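Local coordinates for protein WZI (Escherichia coli, PDB 2YNK) that probably binds capsular polysaccharide at the cell surface, as an outer-membrane beta-barrel lectin that takes part in group 1 capsule assembly, at residues 11-16 with 52-57; 15-18 with 22-25; 24-29 with 225-230; 86-91 with 371-376; 276-281 with 286-291. All coordinates share one frame; numbering follows the deposited sequence.

Interaction 1. Residues 11-16 with 52-57; sequences RNDLAW and QVVLAR
D13 and R57 form a salt bridge where helix 8-19 meets helix 49-65, one turn away from an apolar patch made by W16 and V54. The two helical segments run closer to antiparallel than to parallel, at 135° between their directions, with their axes 9.7 Å apart. V54 fills the tight part. Its CG2 methyl sits over one face of the indole, 3.8 Å from the centroid of the six-membered ring of W16, in a CH-pi contact offset toward the rim. Its other methyl, CG1, rests 3.6 Å from the backbone O of D13. The indole is held by a hydrogen bond from its NE1 to the carbonyl of H316 in the barrel wall. In the polar part, R57 NE meets D13 OD2 at 2.9 Å in an almost straight bond, on the syn side but tilted out of the carboxylate plane. The R57 chain bends at chi2 and chi3 (59°); the two side chains cross at about a right angle, while carboxylate and guanidinium planes are only 36° apart. The second arm, R57 NH2 to D13 OD1, is weak at 3.5 Å, and D13 OD2 has another salt-bridge partner in R383. Looser still is the far side of helix 49-65, where Q52 points away and A56 is exposed. The pair is a helix-helix packing contact, joined through H316 and R383 to the barrel, consistent with an N-terminal helical element set against it.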
# COMPACT_ATOMS: atom_id res chain seq x y z
N ARG A 11 -3.08 2.37 9.47
CA ARG A 11 -1.75 2.84 9.09
C ARG A 11 -1.49 4.24 9.60
O ARG A 11 -0.42 4.51 10.10
CB ARG A 11 -1.55 2.81 7.56
CG ARG A 11 -0.27 3.52 7.15
CD ARG A 11 0.25 3.20 5.77
NE ARG A 11 1.53 3.89 5.60
CZ ARG A 11 2.04 4.34 4.46
NH1 ARG A 11 1.40 4.18 3.31
NH2 ARG A 11 3.21 4.97 4.48
N ASN A 12 -2.46 5.13 9.44
CA ASN A 12 -2.27 6.52 9.85
C ASN A 12 -2.16 6.64 11.39
O ASN A 12 -1.36 7.41 11.92
CB ASN A 12 -3.40 7.41 9.31
CG ASN A 12 -3.44 7.45 7.78
OD1 ASN A 12 -4.45 7.09 7.17
ND2 ASN A 12 -2.34 7.87 7.16
N ASP A 13 -2.97 5.84 12.10
CA ASP A 13 -2.91 5.76 13.55
C ASP A 13 -1.56 5.18 14.04
O ASP A 13 -0.96 5.72 14.98
CB ASP A 13 -4.10 4.94 14.09
CG ASP A 13 -5.38 5.78 14.21
OD1 ASP A 13 -5.44 6.87 13.61
OD2 ASP A 13 -6.33 5.36 14.91
N LEU A 14 -1.09 4.11 13.41
CA LEU A 14 0.23 3.56 13.75
C LEU A 14 1.33 4.56 13.43
O LEU A 14 2.26 4.73 14.22
CB LEU A 14 0.49 2.25 13.00
CG LEU A 14 -0.29 1.00 13.41
CD1 LEU A 14 0.20 -0.20 12.61
CD2 LEU A 14 -0.15 0.74 14.90
N ALA A 15 1.23 5.20 12.27
CA ALA A 15 2.26 6.15 11.82
C ALA A 15 2.34 7.36 12.75
O ALA A 15 3.42 7.92 12.97
CB ALA A 15 1.99 6.59 10.39
N TRP A 16 1.19 7.76 13.27
CA TRP A 16 1.11 8.86 14.22
C TRP A 16 1.88 8.48 15.46
O TRP A 16 2.76 9.20 15.91
CB TRP A 16 -0.36 9.14 14.53
CG TRP A 16 -0.66 10.40 15.31
CD1 TRP A 16 -0.99 11.65 14.82
CD2 TRP A 16 -0.73 10.54 16.77
NE1 TRP A 16 -1.23 12.54 15.84
CE2 TRP A 16 -1.10 11.93 17.03
CE3 TRP A 16 -0.53 9.69 17.85
CZ2 TRP A 16 -1.24 12.43 18.32
CZ3 TRP A 16 -0.68 10.20 19.14
CH2 TRP A 16 -1.02 11.53 19.37
N GLN A 52 -3.18 8.41 24.30
CA GLN A 52 -3.89 7.25 24.85
C GLN A 52 -5.10 6.96 23.98
O GLN A 52 -5.43 5.80 23.73
CB GLN A 52 -4.30 7.48 26.31
CG GLN A 52 -3.19 8.11 27.15
CD GLN A 52 -3.13 7.59 28.58
OE1 GLN A 52 -3.20 8.37 29.54
NE2 GLN A 52 -2.99 6.27 28.73
N VAL A 53 -5.74 8.02 23.49
CA VAL A 53 -6.85 7.90 22.54
C VAL A 53 -6.44 7.12 21.28
O VAL A 53 -7.11 6.17 20.89
CB VAL A 53 -7.38 9.29 22.13
CG1 VAL A 53 -8.35 9.18 20.95
CG2 VAL A 53 -8.05 9.98 23.31
N VAL A 54 -5.35 7.53 20.66
CA VAL A 54 -4.87 6.82 19.48
C VAL A 54 -4.54 5.37 19.83
O VAL A 54 -5.03 4.46 19.18
CB VAL A 54 -3.67 7.52 18.80
CG1 VAL A 54 -3.16 6.68 17.64
CG2 VAL A 54 -4.05 8.91 18.32
N LEU A 55 -3.72 5.16 20.87
CA LEU A 55 -3.37 3.81 21.33
C LEU A 55 -4.57 2.86 21.44
O LEU A 55 -4.51 1.72 20.96
CB LEU A 55 -2.68 3.86 22.70
CG LEU A 55 -1.15 4.01 22.72
CD1 LEU A 55 -0.63 3.84 24.13
CD2 LEU A 55 -0.48 3.03 21.76
N ALA A 56 -5.63 3.32 22.08
CA ALA A 56 -6.78 2.45 22.34
C ALA A 56 -7.45 2.03 21.03
O ALA A 56 -8.07 0.98 20.95
CB ALA A 56 -7.79 3.16 23.25
N ARG A 57 -7.28 2.88 20.02
CA ARG A 57 -7.87 2.67 18.69
C ARG A 57 -7.23 1.50 17.96
O ARG A 57 -7.91 0.77 17.25
CB ARG A 57 -7.77 3.96 17.86
CG ARG A 57 -9.10 4.45 17.31
CD ARG A 57 -9.26 5.96 17.44
NE ARG A 57 -8.20 6.70 16.75
CZ ARG A 57 -8.03 8.02 16.82
NH1 ARG A 57 -8.84 8.78 17.56
NH2 ARG A 57 -7.03 8.59 16.15

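Interaction 2. Residues 15-18 with 22-25; sequences AWLS and VIHL
L17 lies against V22 and I23 with a different part of its side chain for each, where the chain leaves helix 8-19 and folds back beside its last turn. With CG of L17 beside the backbone N (chi1 -69°), the CD2 branch points to V22 and meets its CG1 methyl at 3.9 Å. I23 approaches nearer the backbone, its CD1 reaching L17 CB at 3.5 Å. The reach depends on the I23 torsion: chi1 of 55° places CG1 between the backbone N and the carbonyl carbon, so the longer branch is folded toward the helix while CG2 stays beside the N. Both side chains cross obliquely to the leucine, and together they cover its CB and both methyls. V54 of helix 49-65 also packs on L17.

The backbone adds two weak hydrogen bonds. L17 O accepts both, from V22 N at 3.0 Å and from I23 N at 3.3 Å, the first of them clearly bent (126°). One residue further on, S18 CA makes a CA-H...O contact of 3.4 Å with I23 O, where the departing chain runs past the helix. V22 is also bonded through its backbone to K45. A last-turn carbonyl that takes the following amides, with a leucine packed against the returning chain, marks the C-terminal end of an alpha-helix, here within the N-terminal helical part of the protein.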
# COMPACT_ATOMS: atom_id res chain seq x y z
N ALA A 15 1.23 5.20 12.27
CA ALA A 15 2.26 6.15 11.82
C ALA A 15 2.34 7.36 12.75
O ALA A 15 3.42 7.92 12.97
CB ALA A 15 1.99 6.59 10.39
N TRP A 16 1.19 7.76 13.27
CA TRP A 16 1.11 8.86 14.22
C TRP A 16 1.88 8.48 15.46
O TRP A 16 2.76 9.20 15.91
CB TRP A 16 -0.36 9.14 14.53
CG TRP A 16 -0.66 10.40 15.31
CD1 TRP A 16 -0.99 11.65 14.82
CD2 TRP A 16 -0.73 10.54 16.77
NE1 TRP A 16 -1.23 12.54 15.84
CE2 TRP A 16 -1.10 11.93 17.03
CE3 TRP A 16 -0.53 9.69 17.85
CZ2 TRP A 16 -1.24 12.43 18.32
CZ3 TRP A 16 -0.68 10.20 19.14
CH2 TRP A 16 -1.02 11.53 19.37
N LEU A 17 1.57 7.31 16.01
CA LEU A 17 2.20 6.83 17.22
C LEU A 17 3.71 6.63 17.04
O LEU A 17 4.50 6.92 17.95
CB LEU A 17 1.54 5.52 17.68
CG LEU A 17 0.10 5.68 18.20
CD1 LEU A 17 -0.68 4.40 18.04
CD2 LEU A 17 0.11 6.14 19.65
N SER A 18 4.11 6.14 15.87
CA SER A 18 5.51 5.80 15.61
C SER A 18 6.38 7.04 15.47
O SER A 18 7.47 7.10 16.03
CB SER A 18 5.63 4.93 14.35
OG SER A 18 6.95 4.92 13.83
N VAL A 22 5.99 7.20 20.52
CA VAL A 22 5.19 6.43 21.47
C VAL A 22 5.31 4.93 21.25
O VAL A 22 5.12 4.16 22.18
CB VAL A 22 3.71 6.80 21.38
CG1 VAL A 22 2.90 5.97 22.36
CG2 VAL A 22 3.52 8.29 21.61
N ILE A 23 5.55 4.51 20.00
CA ILE A 23 5.90 3.12 19.66
C ILE A 23 7.00 3.09 18.60
O ILE A 23 7.33 4.12 17.99
CB ILE A 23 4.69 2.28 19.20
CG1 ILE A 23 3.97 2.93 18.02
CG2 ILE A 23 3.71 2.07 20.34
CD1 ILE A 23 2.68 2.24 17.64
N HIS A 24 7.61 1.92 18.40
CA HIS A 24 8.60 1.72 17.35
C HIS A 24 8.13 0.59 16.49
O HIS A 24 7.97 -0.53 16.97
CB HIS A 24 9.97 1.45 17.95
CG HIS A 24 10.43 2.53 18.90
ND1 HIS A 24 10.63 3.81 18.49
CD2 HIS A 24 10.70 2.51 20.27
CE1 HIS A 24 11.01 4.55 19.55
NE2 HIS A 24 11.06 3.76 20.63
N LEU A 25 7.89 0.88 15.21
CA LEU A 25 7.23 -0.07 14.35
C LEU A 25 7.33 0.31 12.88
O LEU A 25 6.89 1.40 12.49
CB LEU A 25 5.75 -0.12 14.72
CG LEU A 25 4.89 -1.12 13.96
CD1 LEU A 25 5.38 -2.51 14.30
CD2 LEU A 25 3.43 -0.94 14.32

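Interaction 3. Residues 24-29 with 225-230; sequences HLSLST and SLELGA
E227 on strand 226-236 of the barrel wall binds S26 and S28, and so holds the segment that links helix 8-19 to strand 29-30. E227 reaches out with CG anti to the backbone N (chi1 171°) and the chain extended beyond it, which carries the carboxylate across to the two serines. S26 OG lies beside both carboxylate oxygens, 2.8 Å from OE1 and 2.6 Å from OE2, and its single proton has either oxygen as a possible acceptor. S28 OG donates a hydrogen bond of 2.8 Å to E227 OE2, coming from above the carboxylate plane, 45° out of it. The S28 hydroxyl is bonded as well by R217 NH2, so this arginine is a second-shell partner of the glutamate.

A water adds a further link: it accepts from L27 N at 2.8 Å and donates to E227 OE2 at 2.9 Å. OE2 is thus approached by two hydroxyls and a water, a concentration of donors that would probably favour the ionised carboxylate. The segment is fastened almost wholly through polar atoms here, while the end of the L27 side chain leads away, to pack on L14 and A15 of helix 8-19. An acid of the wall that binds the serine hydroxyls directly and the main chain through a water is consistent with an N-terminal segment held inside a beta-barrel.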
# COMPACT_ATOMS: atom_id res chain seq x y z
N HIS A 24 7.61 1.92 18.40
CA HIS A 24 8.60 1.72 17.35
C HIS A 24 8.13 0.59 16.49
O HIS A 24 7.97 -0.53 16.97
CB HIS A 24 9.97 1.45 17.95
CG HIS A 24 10.43 2.53 18.90
ND1 HIS A 24 10.63 3.81 18.49
CD2 HIS A 24 10.70 2.51 20.27
CE1 HIS A 24 11.01 4.55 19.55
NE2 HIS A 24 11.06 3.76 20.63
N LEU A 25 7.89 0.88 15.21
CA LEU A 25 7.23 -0.07 14.35
C LEU A 25 7.33 0.31 12.88
O LEU A 25 6.89 1.40 12.49
CB LEU A 25 5.75 -0.12 14.72
CG LEU A 25 4.89 -1.12 13.96
CD1 LEU A 25 5.38 -2.51 14.30
CD2 LEU A 25 3.43 -0.94 14.32
N SER A 26 7.88 -0.57 12.07
CA SER A 26 7.95 -0.31 10.64
C SER A 26 6.57 -0.38 9.99
O SER A 26 5.79 -1.31 10.23
CB SER A 26 8.88 -1.29 9.95
OG SER A 26 9.06 -0.91 8.60
N LEU A 27 6.27 0.62 9.16
CA LEU A 27 5.03 0.64 8.41
C LEU A 27 5.31 0.71 6.91
O LEU A 27 4.47 1.18 6.16
CB LEU A 27 4.19 1.83 8.83
CG LEU A 27 3.77 1.88 10.30
CD1 LEU A 27 3.04 3.17 10.61
CD2 LEU A 27 2.91 0.68 10.65
N SER A 28 6.47 0.23 6.47
CA SER A 28 6.84 0.34 5.05
C SER A 28 6.81 -1.00 4.31
O SER A 28 7.16 -1.07 3.13
CB SER A 28 8.20 1.01 4.90
OG SER A 28 9.24 0.12 5.28
N THR A 29 6.38 -2.06 4.98
CA THR A 29 6.20 -3.36 4.35
C THR A 29 4.88 -3.96 4.82
O THR A 29 4.80 -4.52 5.92
CB THR A 29 7.36 -4.29 4.66
OG1 THR A 29 8.52 -3.83 3.97
CG2 THR A 29 7.07 -5.69 4.22
N SER A 225 15.89 6.29 14.60
CA SER A 225 15.60 7.43 13.72
C SER A 225 15.61 7.10 12.22
O SER A 225 15.04 7.85 11.44
CB SER A 225 16.60 8.57 13.98
OG SER A 225 16.31 9.24 15.19
N LEU A 226 16.27 6.02 11.83
CA LEU A 226 16.45 5.71 10.42
C LEU A 226 16.00 4.29 10.10
O LEU A 226 16.46 3.34 10.73
CB LEU A 226 17.92 5.86 10.04
CG LEU A 226 18.31 5.55 8.59
CD1 LEU A 226 17.89 6.67 7.66
CD2 LEU A 226 19.81 5.32 8.50
N GLU A 227 15.11 4.16 9.12
CA GLU A 227 14.78 2.87 8.52
C GLU A 227 15.32 2.83 7.10
O GLU A 227 15.24 3.82 6.38
CB GLU A 227 13.27 2.65 8.52
CG GLU A 227 12.84 1.42 7.73
CD GLU A 227 11.53 0.83 8.22
OE1 GLU A 227 11.57 0.10 9.24
OE2 GLU A 227 10.47 1.10 7.62
N LEU A 228 15.89 1.69 6.71
CA LEU A 228 16.41 1.52 5.35
C LEU A 228 15.77 0.31 4.70
O LEU A 228 15.69 -0.76 5.31
CB LEU A 228 17.93 1.31 5.36
CG LEU A 228 18.77 2.49 5.83
CD1 LEU A 228 20.23 2.12 5.76
CD2 LEU A 228 18.48 3.73 4.99
N GLY A 229 15.32 0.48 3.46
CA GLY A 229 14.69 -0.59 2.71
C GLY A 229 15.39 -0.90 1.40
O GLY A 229 15.96 -0.02 0.74
N ALA A 230 15.34 -2.18 1.03
CA ALA A 230 15.77 -2.64 -0.28
C ALA A 230 14.68 -3.58 -0.81
O ALA A 230 14.07 -4.33 -0.04
CB ALA A 230 17.10 -3.36 -0.17
O HOH W 1 8.10 2.56 8.35

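Interaction 4. Residues 86-91 with 371-376; sequences FGQTQP and AGKVEL
Q88 follows G87, whose positive phi of 70° turns the loop between strands 69-76 and 95-104, while K373 lies in the extended strand 368-377 across from it. The two side chains approach from opposite directions and meet only at their ends. K373 is straight, with CG anti to the backbone N (chi1 -169°), and brings NZ to 3.3 Å from Q88 OE1. The angle there is too poor for a hydrogen bond, so the pairing is best read as a loose electrostatic approach of an ammonium to an amide oxygen.

What fixes the amide is its other end. Q88 NE2 donates to F86 O at 2.7 Å, an in-plane bond for the glutamine amide, and this leaves OE1 turned to the lysine. The loop itself is held by a bond from G87 N to D164 OD2, and F86 packs against R11 in a cation-pi contact. On the strand, the K373 side chain touches Y326 and S385 of its two neighbours. L376, three residues on, points to the other face of the sheet and touches a bound dodecane. Here the polar face meets a loop; alternation of polar inward and apolar hydrocarbon-facing residues is typical of an outer-membrane beta-barrel strand.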
# COMPACT_ATOMS: atom_id res chain seq x y z
N PHE A 86 -2.51 4.79 -0.58
CA PHE A 86 -2.50 3.59 0.20
C PHE A 86 -3.91 3.24 0.66
O PHE A 86 -4.58 4.05 1.31
CB PHE A 86 -1.58 3.78 1.40
CG PHE A 86 -1.58 2.65 2.35
CD1 PHE A 86 -2.48 2.61 3.40
CD2 PHE A 86 -0.67 1.62 2.22
CE1 PHE A 86 -2.48 1.56 4.28
CE2 PHE A 86 -0.66 0.57 3.11
CZ PHE A 86 -1.58 0.54 4.14
N GLY A 87 -4.34 2.05 0.27
CA GLY A 87 -5.62 1.50 0.66
C GLY A 87 -6.84 2.15 0.05
O GLY A 87 -7.96 1.90 0.50
N GLN A 88 -6.67 2.98 -0.98
CA GLN A 88 -7.80 3.77 -1.49
C GLN A 88 -8.19 3.57 -2.98
O GLN A 88 -9.11 4.25 -3.45
CB GLN A 88 -7.55 5.25 -1.18
CG GLN A 88 -7.69 5.59 0.31
CD GLN A 88 -6.83 6.78 0.72
OE1 GLN A 88 -7.21 7.93 0.51
NE2 GLN A 88 -5.67 6.50 1.33
N THR A 89 -7.56 2.64 -3.71
CA THR A 89 -7.95 2.35 -5.10
C THR A 89 -9.03 1.26 -5.13
O THR A 89 -8.73 0.09 -4.91
CB THR A 89 -6.76 1.89 -6.00
OG1 THR A 89 -5.75 2.91 -6.10
CG2 THR A 89 -7.24 1.56 -7.42
N GLN A 90 -10.27 1.65 -5.40
CA GLN A 90 -11.35 0.68 -5.60
C GLN A 90 -11.40 0.20 -7.07
O GLN A 90 -11.22 0.99 -8.00
CB GLN A 90 -12.68 1.30 -5.21
CG GLN A 90 -12.84 1.47 -3.70
CD GLN A 90 -13.37 0.22 -2.99
OE1 GLN A 90 -13.76 -0.77 -3.62
NE2 GLN A 90 -13.40 0.29 -1.67
N PRO A 91 -11.63 -1.11 -7.28
CA PRO A 91 -11.58 -1.69 -8.62
C PRO A 91 -12.88 -1.56 -9.43
O PRO A 91 -12.91 -1.92 -10.60
CB PRO A 91 -11.31 -3.16 -8.32
CG PRO A 91 -12.07 -3.40 -7.07
CD PRO A 91 -11.89 -2.15 -6.26
N ALA A 371 1.52 15.92 -4.03
CA ALA A 371 0.25 15.80 -3.30
C ALA A 371 0.44 16.10 -1.83
O ALA A 371 1.43 15.69 -1.22
CB ALA A 371 -0.34 14.42 -3.48
N GLY A 372 -0.52 16.83 -1.28
CA GLY A 372 -0.53 17.12 0.14
C GLY A 372 -1.83 16.59 0.69
O GLY A 372 -2.85 16.59 -0.01
N LYS A 373 -1.79 16.13 1.94
CA LYS A 373 -3.01 15.72 2.64
C LYS A 373 -2.93 16.06 4.13
O LYS A 373 -1.91 15.82 4.77
CB LYS A 373 -3.25 14.23 2.47
CG LYS A 373 -4.62 13.74 2.94
CD LYS A 373 -4.73 12.22 2.80
CE LYS A 373 -6.11 11.70 3.18
NZ LYS A 373 -6.46 10.43 2.46
N VAL A 374 -4.00 16.65 4.66
CA VAL A 374 -4.15 16.87 6.08
C VAL A 374 -5.36 16.08 6.55
O VAL A 374 -6.33 15.95 5.80
CB VAL A 374 -4.42 18.35 6.39
CG1 VAL A 374 -4.47 18.58 7.89
CG2 VAL A 374 -3.38 19.23 5.72
N GLU A 375 -5.31 15.55 7.78
CA GLU A 375 -6.53 15.05 8.42
C GLU A 375 -6.58 15.16 9.96
O GLU A 375 -5.59 14.94 10.68
CB GLU A 375 -6.85 13.61 8.00
CG GLU A 375 -5.75 12.62 8.28
CD GLU A 375 -6.24 11.23 8.66
OE1 GLU A 375 -7.47 10.98 8.61
OE2 GLU A 375 -5.38 10.37 9.01
N LEU A 376 -7.76 15.54 10.43
CA LEU A 376 -8.08 15.64 11.83
C LEU A 376 -8.81 14.38 12.22
O LEU A 376 -9.71 13.94 11.49
CB LEU A 376 -8.97 16.86 12.09
CG LEU A 376 -9.32 17.10 13.56
CD1 LEU A 376 -8.14 17.73 14.28
CD2 LEU A 376 -10.55 17.96 13.69

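Interaction 5. Residues 276-281 with 286-291; sequences KFKLEP and PVSFYG
F277 and F289 pair across an antiparallel beta-hairpin of the barrel, in which strands 268-278 and 287-295 are joined by a short helical turn. Main-chain bonds set the register. F277 and F289 form the hydrogen-bonded pair: F277 N gives to F289 O at 2.8 Å, and F289 N returns the bond to F277 O at 3.2 Å. Past the end of the first strand, L279 N adds a third bond, to V287 O at 3.0 Å.

Aromatic and apolar contacts lie on the face carrying the two phenylalanines. These rings stand side by side, pointing the same way, with planes at 45° and centroids 5.4 Å apart, an oblique pair. F277 CB sits over one face of the F289 ring, 4.1 Å from its centroid, as a CH-pi contact. F289 takes chi1 of 65°, between the backbone N and the carbonyl carbon, which swings its ring across to the neighbouring strand.

The other face is polar. K276 with Y290 and K278 with S288 are non-hydrogen-bonded pairs, and the extended K276 chain runs past its partner to bring CE to 3.7 Å from S288 CB. Its NZ then forms salt bridges with E313 and D19. S288 OG also bonds to D19, and Y290 OH to E328, so the polar ends of K276, S288 and Y290 are engaged with the inserted helix or the barrel wall.

At the turn, one water links the helical residue to the second strand: it donates to V287 O at 2.9 Å and accepts from E280 N at 3.2 Å.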
# COMPACT_ATOMS: atom_id res chain seq x y z
N LYS A 276 13.20 6.05 5.61
CA LYS A 276 12.39 6.98 6.38
C LYS A 276 13.23 7.46 7.58
O LYS A 276 13.83 6.64 8.29
CB LYS A 276 11.07 6.34 6.84
CG LYS A 276 10.14 7.31 7.58
CD LYS A 276 8.84 6.69 8.07
CE LYS A 276 8.09 7.67 8.99
NZ LYS A 276 6.64 7.38 9.20
N PHE A 277 13.28 8.78 7.79
CA PHE A 277 14.09 9.37 8.86
C PHE A 277 13.22 10.15 9.85
O PHE A 277 12.69 11.20 9.51
CB PHE A 277 15.15 10.30 8.26
CG PHE A 277 16.13 10.81 9.27
CD1 PHE A 277 17.22 10.04 9.66
CD2 PHE A 277 15.98 12.07 9.84
CE1 PHE A 277 18.13 10.51 10.60
CE2 PHE A 277 16.89 12.54 10.77
CZ PHE A 277 17.97 11.76 11.15
N LYS A 278 13.10 9.63 11.07
CA LYS A 278 12.29 10.27 12.11
C LYS A 278 13.10 11.36 12.81
O LYS A 278 14.27 11.16 13.09
CB LYS A 278 11.82 9.24 13.15
CG LYS A 278 10.86 8.20 12.60
CD LYS A 278 10.77 6.96 13.48
CE LYS A 278 10.75 5.68 12.65
NZ LYS A 278 11.98 5.48 11.82
N LEU A 279 12.47 12.50 13.07
CA LEU A 279 13.14 13.62 13.74
C LEU A 279 12.87 13.67 15.25
O LEU A 279 13.62 14.31 15.98
CB LEU A 279 12.74 14.96 13.10
CG LEU A 279 13.44 15.32 11.78
CD1 LEU A 279 12.89 16.62 11.20
CD2 LEU A 279 14.94 15.42 11.97
N GLU A 280 11.83 12.99 15.71
CA GLU A 280 11.46 13.05 17.13
C GLU A 280 12.60 12.65 18.06
O GLU A 280 12.85 13.34 19.05
CB GLU A 280 10.22 12.19 17.40
CG GLU A 280 9.65 12.35 18.81
CD GLU A 280 10.37 11.52 19.88
OE1 GLU A 280 11.00 10.50 19.52
OE2 GLU A 280 10.29 11.90 21.08
N PRO A 281 13.31 11.54 17.75
CA PRO A 281 14.33 11.09 18.71
C PRO A 281 15.49 12.06 18.94
O PRO A 281 16.29 11.83 19.84
CB PRO A 281 14.83 9.78 18.09
CG PRO A 281 13.78 9.36 17.13
CD PRO A 281 13.22 10.64 16.59
N PRO A 286 7.59 15.79 15.87
CA PRO A 286 6.91 14.60 15.40
C PRO A 286 6.74 14.69 13.89
O PRO A 286 5.62 14.75 13.36
CB PRO A 286 5.58 14.68 16.14
CG PRO A 286 5.30 16.14 16.20
CD PRO A 286 6.63 16.84 16.23
N VAL A 287 7.88 14.72 13.21
CA VAL A 287 7.98 14.96 11.80
C VAL A 287 8.97 13.94 11.26
O VAL A 287 9.92 13.58 11.94
CB VAL A 287 8.51 16.38 11.52
CG1 VAL A 287 8.79 16.59 10.04
CG2 VAL A 287 7.53 17.42 12.03
N SER A 288 8.72 13.46 10.05
CA SER A 288 9.66 12.56 9.39
C SER A 288 9.76 12.94 7.94
O SER A 288 8.89 13.61 7.40
CB SER A 288 9.21 11.11 9.49
OG SER A 288 8.89 10.76 10.82
N PHE A 289 10.84 12.50 7.30
CA PHE A 289 10.90 12.57 5.86
C PHE A 289 11.37 11.24 5.30
O PHE A 289 12.10 10.49 5.97
CB PHE A 289 11.75 13.76 5.38
CG PHE A 289 13.21 13.69 5.73
CD1 PHE A 289 13.67 14.16 6.96
CD2 PHE A 289 14.14 13.21 4.82
CE1 PHE A 289 15.02 14.11 7.28
CE2 PHE A 289 15.49 13.17 5.12
CZ PHE A 289 15.94 13.62 6.36
N TYR A 290 10.89 10.93 4.10
CA TYR A 290 11.11 9.64 3.48
C TYR A 290 11.36 9.76 1.97
O TYR A 290 11.02 10.77 1.35
CB TYR A 290 9.92 8.73 3.74
CG TYR A 290 8.58 9.34 3.36
CD1 TYR A 290 8.12 9.28 2.04
CD2 TYR A 290 7.77 9.96 4.31
CE1 TYR A 290 6.91 9.84 1.68
CE2 TYR A 290 6.55 10.51 3.95
CZ TYR A 290 6.12 10.45 2.63
OH TYR A 290 4.91 10.99 2.25
N GLY A 291 11.95 8.71 1.40
CA GLY A 291 12.27 8.66 -0.02
C GLY A 291 12.36 7.24 -0.56
O GLY A 291 12.62 6.29 0.19
O HOH W 2 9.54 11.53 13.93

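How the interactions relate
Interactions 1 and 2 share A15 and W16 of helix 8-19, with centres about 8 Å apart, and V54 CG1 packs on L17 CD1 at 3.4 Å. The chain runs into interaction 3, whose L27 CD2 lies 3.5 Å from L14 CD1. Interactions 3 and 5 meet in the barrel sheet, on neighbouring strands 226-236 and 268-278; S225 O to K278 N, 2.7 Å, is a probable hydrogen bond. Interaction 4, about 20 Å from 2, 3 and 5 between centres, joins a loop to another part of the wall and touches interaction 1, N12 CB to E375 OE2, 3.6 Å. It alone holds a dodecane-pocket residue; the W16 side chain is about 12 Å from a bound dodecane.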